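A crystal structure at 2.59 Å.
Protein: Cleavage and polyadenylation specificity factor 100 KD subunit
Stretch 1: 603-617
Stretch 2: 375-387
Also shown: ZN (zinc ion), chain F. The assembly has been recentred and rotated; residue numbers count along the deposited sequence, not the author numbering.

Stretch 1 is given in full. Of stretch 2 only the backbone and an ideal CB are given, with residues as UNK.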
# COMPACT_ATOMS: atom_id res chain seq x y z
N VAL B 603 5.01 8.58 -16.64
CA VAL B 603 4.98 7.20 -17.01
C VAL B 603 5.73 6.31 -16.04
O VAL B 603 6.68 6.73 -15.40
CB VAL B 603 5.30 6.91 -18.49
CG1 VAL B 603 5.47 8.20 -19.35
CG2 VAL B 603 6.36 5.94 -18.60
N PHE B 604 5.24 5.09 -15.86
CA PHE B 604 5.81 4.14 -14.98
C PHE B 604 6.10 2.91 -15.79
O PHE B 604 5.40 2.64 -16.77
CB PHE B 604 4.83 3.80 -13.88
CG PHE B 604 4.62 4.92 -12.94
CD1 PHE B 604 5.52 5.16 -11.92
CD2 PHE B 604 3.57 5.80 -13.11
CE1 PHE B 604 5.32 6.22 -11.06
CE2 PHE B 604 3.40 6.83 -12.26
CZ PHE B 604 4.27 7.03 -11.24
N THR B 605 7.11 2.14 -15.41
CA THR B 605 7.46 0.99 -16.22
C THR B 605 7.43 -0.31 -15.41
O THR B 605 7.60 -0.31 -14.25
CB THR B 605 8.82 1.20 -16.90
OG1 THR B 605 9.81 1.40 -15.90
CG2 THR B 605 8.77 2.40 -17.80
N GLU B 606 7.19 -1.41 -16.08
CA GLU B 606 6.98 -2.70 -15.49
C GLU B 606 7.18 -3.77 -16.55
O GLU B 606 7.49 -3.46 -17.68
CB GLU B 606 5.59 -2.81 -14.85
CG GLU B 606 4.43 -2.31 -15.69
CD GLU B 606 3.64 -3.39 -16.47
OE1 GLU B 606 3.51 -4.58 -16.04
OE2 GLU B 606 3.08 -3.02 -17.54
N HIS B 607 7.08 -5.04 -16.16
CA HIS B 607 7.14 -6.16 -17.13
C HIS B 607 8.43 -6.09 -17.96
O HIS B 607 8.40 -5.96 -19.17
CB HIS B 607 5.92 -6.14 -18.00
CG HIS B 607 5.66 -7.40 -18.73
ND1 HIS B 607 6.38 -7.78 -19.83
CD2 HIS B 607 4.69 -8.33 -18.58
CE1 HIS B 607 5.89 -8.90 -20.31
NE2 HIS B 607 4.86 -9.26 -19.58
N GLY B 608 9.55 -6.18 -17.26
CA GLY B 608 10.85 -6.33 -17.88
C GLY B 608 11.80 -6.79 -16.80
O GLY B 608 11.46 -6.73 -15.63
N ASP B 609 12.98 -7.26 -17.16
CA ASP B 609 13.95 -7.53 -16.12
C ASP B 609 14.39 -6.18 -15.54
O ASP B 609 14.14 -5.15 -16.15
CB ASP B 609 15.08 -8.41 -16.62
CG ASP B 609 15.91 -7.77 -17.74
OD1 ASP B 609 16.23 -6.54 -17.70
OD2 ASP B 609 16.31 -8.55 -18.66
N GLU B 610 14.99 -6.19 -14.36
CA GLU B 610 15.27 -4.95 -13.64
C GLU B 610 15.90 -3.87 -14.50
O GLU B 610 15.36 -2.78 -14.61
CB GLU B 610 16.16 -5.18 -12.43
CG GLU B 610 16.25 -3.96 -11.54
CD GLU B 610 17.03 -4.22 -10.27
OE1 GLU B 610 17.81 -5.22 -10.23
OE2 GLU B 610 16.86 -3.39 -9.34
N LYS B 611 17.03 -4.17 -15.12
CA LYS B 611 17.72 -3.20 -15.97
C LYS B 611 16.80 -2.71 -17.09
O LYS B 611 16.82 -1.57 -17.46
CB LYS B 611 19.00 -3.81 -16.56
CG LYS B 611 19.98 -2.78 -17.08
CD LYS B 611 21.02 -3.37 -18.08
CE LYS B 611 22.14 -2.34 -18.42
NZ LYS B 611 21.84 -0.86 -18.03
N ALA B 612 15.94 -3.56 -17.62
CA ALA B 612 15.07 -3.14 -18.71
C ALA B 612 14.15 -2.01 -18.22
O ALA B 612 14.02 -1.02 -18.91
CB ALA B 612 14.26 -4.36 -19.31
N CYS B 613 13.52 -2.18 -17.06
CA CYS B 613 12.52 -1.21 -16.59
C CYS B 613 13.18 0.10 -16.28
O CYS B 613 12.69 1.13 -16.63
CB CYS B 613 11.78 -1.72 -15.36
SG CYS B 613 10.71 -3.22 -15.66
N VAL B 614 14.31 0.04 -15.61
CA VAL B 614 15.03 1.24 -15.18
C VAL B 614 15.64 1.99 -16.38
O VAL B 614 15.63 3.23 -16.42
CB VAL B 614 16.11 0.84 -14.09
CG1 VAL B 614 17.05 1.98 -13.76
CG2 VAL B 614 15.38 0.28 -12.82
N ASP B 615 16.15 1.25 -17.35
CA ASP B 615 16.72 1.86 -18.56
C ASP B 615 15.64 2.59 -19.36
O ASP B 615 15.81 3.73 -19.75
CB ASP B 615 17.32 0.77 -19.45
CG ASP B 615 18.34 1.32 -20.47
OD1 ASP B 615 18.17 2.47 -21.01
OD2 ASP B 615 19.32 0.54 -20.74
N LEU B 616 14.54 1.91 -19.61
CA LEU B 616 13.47 2.54 -20.33
C LEU B 616 12.95 3.77 -19.58
O LEU B 616 12.72 4.82 -20.19
CB LEU B 616 12.35 1.53 -20.59
CG LEU B 616 11.22 2.08 -21.45
CD1 LEU B 616 11.72 2.42 -22.85
CD2 LEU B 616 10.05 1.12 -21.50
N ALA B 617 12.76 3.67 -18.27
CA ALA B 617 12.22 4.80 -17.52
C ALA B 617 13.09 6.03 -17.72
O ALA B 617 12.60 7.05 -18.20
CB ALA B 617 12.04 4.50 -16.06
N UNK B 375 -3.41 11.16 -18.24
CA UNK B 375 -2.45 11.86 -17.45
C UNK B 375 -1.30 10.93 -17.06
O UNK B 375 -0.17 11.38 -17.01
CB UNK B 375 -3.12 12.46 -16.21
N UNK B 376 -1.58 9.65 -16.82
CA UNK B 376 -0.59 8.66 -16.38
C UNK B 376 -0.60 7.44 -17.28
O UNK B 376 -1.66 6.91 -17.58
CB UNK B 376 -0.85 8.24 -14.93
N UNK B 377 0.57 6.98 -17.70
CA UNK B 377 0.72 5.71 -18.43
C UNK B 377 1.60 4.73 -17.64
O UNK B 377 2.67 5.07 -17.15
CB UNK B 377 1.32 5.96 -19.81
N UNK B 378 1.13 3.51 -17.49
CA UNK B 378 1.89 2.45 -16.88
C UNK B 378 2.14 1.51 -18.03
O UNK B 378 1.20 0.90 -18.55
CB UNK B 378 1.17 1.79 -15.70
N UNK B 379 3.42 1.41 -18.43
CA UNK B 379 3.82 0.71 -19.64
C UNK B 379 4.65 -0.52 -19.37
O UNK B 379 5.44 -0.54 -18.45
CB UNK B 379 4.60 1.66 -20.55
N UNK B 380 4.53 -1.52 -20.23
CA UNK B 380 5.46 -2.63 -20.18
C UNK B 380 6.81 -2.16 -20.67
O UNK B 380 6.88 -1.12 -21.30
CB UNK B 380 4.96 -3.81 -21.01
N UNK B 381 7.85 -2.96 -20.39
CA UNK B 381 9.23 -2.62 -20.70
C UNK B 381 10.08 -3.84 -21.13
O UNK B 381 11.25 -3.86 -20.86
CB UNK B 381 9.87 -1.95 -19.48
N UNK B 382 9.50 -4.83 -21.79
CA UNK B 382 10.16 -6.13 -22.03
C UNK B 382 11.40 -5.97 -22.85
O UNK B 382 12.44 -6.53 -22.52
CB UNK B 382 9.21 -7.11 -22.73
N UNK B 383 11.30 -5.18 -23.91
CA UNK B 383 12.47 -4.83 -24.68
C UNK B 383 12.96 -3.42 -24.32
O UNK B 383 13.40 -2.63 -25.18
CB UNK B 383 12.16 -4.93 -26.18
N UNK B 384 12.95 -3.12 -23.05
CA UNK B 384 13.18 -1.76 -22.62
C UNK B 384 14.63 -1.35 -22.56
O UNK B 384 14.92 -0.18 -22.42
CB UNK B 384 12.55 -1.55 -21.24
N UNK B 385 15.53 -2.32 -22.63
CA UNK B 385 16.95 -2.04 -22.61
C UNK B 385 17.42 -1.17 -23.79
O UNK B 385 16.95 -1.33 -24.91
CB UNK B 385 17.72 -3.36 -22.60
N UNK B 386 18.37 -0.28 -23.54
CA UNK B 386 18.94 0.58 -24.62
C UNK B 386 19.24 -0.22 -25.89
O UNK B 386 19.16 0.27 -26.99
CB UNK B 386 20.22 1.26 -24.14
N UNK B 387 19.59 -1.48 -25.68
CA UNK B 387 20.18 -2.38 -26.66
C UNK B 387 19.13 -3.12 -27.53
O UNK B 387 19.47 -3.71 -28.53
CB UNK B 387 21.06 -3.40 -25.93
ZN ZN F . 3.38 -10.65 -20.34

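Stretch 2 runs as a strand parallel to 603-606, then turns alongside the helix that begins at E610. At position 375 the CB has nothing of stretch 1 near it and almost any residue would fit; it is E375. The CB of 376 lies 5.2 Å from F604 CE2, which leaves room for a small or branched side chain; T376 sets CG2 4.0 Å from F604 CE2, at the ring edge.

Position 377 pairs with V603, its CB 4.3 Å from V603 CB, and extended backbone angles favour a beta-branched residue. V377 fits, and its O accepts from F604 N at 2.9 Å. Position 378 shares the other face with F604 and also nears E606 CG, so a medium or large apolar side chain suits it. I378 places CG1 4.0 Å from F604 CB and CG2 3.8 Å from E606 CG.

The CB of 379 returns to the face of V603 and T605, where small or beta-branched residues would be at ease. S379 OG donates to the backbone O of 380 (2.7 Å), while S379 N donates to F604 O (2.9 Å) and S379 O accepts a weak bond from E606 N (3.1 Å). At 380 the CB points sideways, 3.9 Å from H607 CB and 4.0 Å from E606 OE2; a polar chain that leads past the acid would suit. E380 OE1 accepts from the backbone N of 382 at 3.1 Å.

Position 381 points at stretch 1, its CB 3.3 Å from E606 O and 3.7 Å from L616 CD2, leaving little beyond a methyl. A381 packs its CB against L616 CD2 (3.6 Å), and its N donates to H607 O (3.3 Å). Near 382, H607 ND1 is available while H607 NE2 binds zinc ZN at 2.2 Å, so a short acceptor such as Ser, Thr or Asp is apt. T382 OG1 accepts from H607 ND1 at 2.9 Å and donates to E380 OE1 at 2.6 Å, linking the zinc ligand to the acid.

Position 383 points away, and its identity is unconstrained here; it is Y383. At 384 an ideal CB would lie 2.8 Å from A612 O and 2.7 Å from A381 O, so only glycine is comfortable: G384 closes the type I turn from A381.

The CB of 385 points sideways beside K611, A612 and D615, suiting a polar chain; N385 brings OD1 3.3 Å from K611 CD. At 386 the CB is 3.6 Å from D615 OD2, and small or polar residues fit; A386 N donates to D615 OD2 (3.1 Å). At 387 nothing of stretch 1 lies within reach of the CB, so many residues would do; it is N387.

Stretch 2 375-387: ETVISEATYGNAN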
# COMPACT_ATOMS: atom_id res chain seq x y z
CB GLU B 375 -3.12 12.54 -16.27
CG GLU B 375 -3.89 13.84 -16.64
CD GLU B 375 -5.26 13.63 -17.34
OE1 GLU B 375 -5.94 12.65 -16.99
OE2 GLU B 375 -5.71 14.44 -18.21
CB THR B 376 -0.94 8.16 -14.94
OG1 THR B 376 -1.01 9.28 -14.05
CG2 THR B 376 0.07 7.17 -14.40
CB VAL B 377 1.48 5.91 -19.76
CG1 VAL B 377 1.61 4.54 -20.49
CG2 VAL B 377 0.80 6.99 -20.64
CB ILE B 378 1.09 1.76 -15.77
CG1 ILE B 378 1.01 2.69 -14.55
CG2 ILE B 378 1.76 0.42 -15.38
CD1 ILE B 378 -0.32 2.95 -14.00
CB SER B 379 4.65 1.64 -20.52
OG SER B 379 5.12 0.94 -21.66
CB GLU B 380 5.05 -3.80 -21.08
CG GLU B 380 5.06 -3.48 -22.57
CD GLU B 380 5.52 -4.64 -23.38
OE1 GLU B 380 6.67 -5.10 -23.11
OE2 GLU B 380 4.77 -5.10 -24.25
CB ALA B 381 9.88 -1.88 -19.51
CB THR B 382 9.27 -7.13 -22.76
OG1 THR B 382 8.00 -7.16 -22.13
CG2 THR B 382 9.87 -8.53 -22.72
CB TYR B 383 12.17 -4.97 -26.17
CG TYR B 383 12.06 -6.42 -26.63
CD1 TYR B 383 10.97 -7.19 -26.30
CD2 TYR B 383 13.04 -7.00 -27.38
CE1 TYR B 383 10.86 -8.49 -26.69
CE2 TYR B 383 12.94 -8.30 -27.78
CZ TYR B 383 11.85 -9.05 -27.43
OH TYR B 383 11.76 -10.34 -27.86
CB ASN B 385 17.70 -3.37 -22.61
CG ASN B 385 18.02 -3.86 -21.21
OD1 ASN B 385 18.82 -3.23 -20.49
ND2 ASN B 385 17.43 -4.98 -20.82
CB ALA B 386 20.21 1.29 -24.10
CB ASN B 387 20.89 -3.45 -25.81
CG ASN B 387 22.05 -4.07 -26.47
OD1 ASN B 387 22.78 -4.84 -25.83
ND2 ASN B 387 22.26 -3.77 -27.75
O HOH W 1 13.32 -7.91 -19.75
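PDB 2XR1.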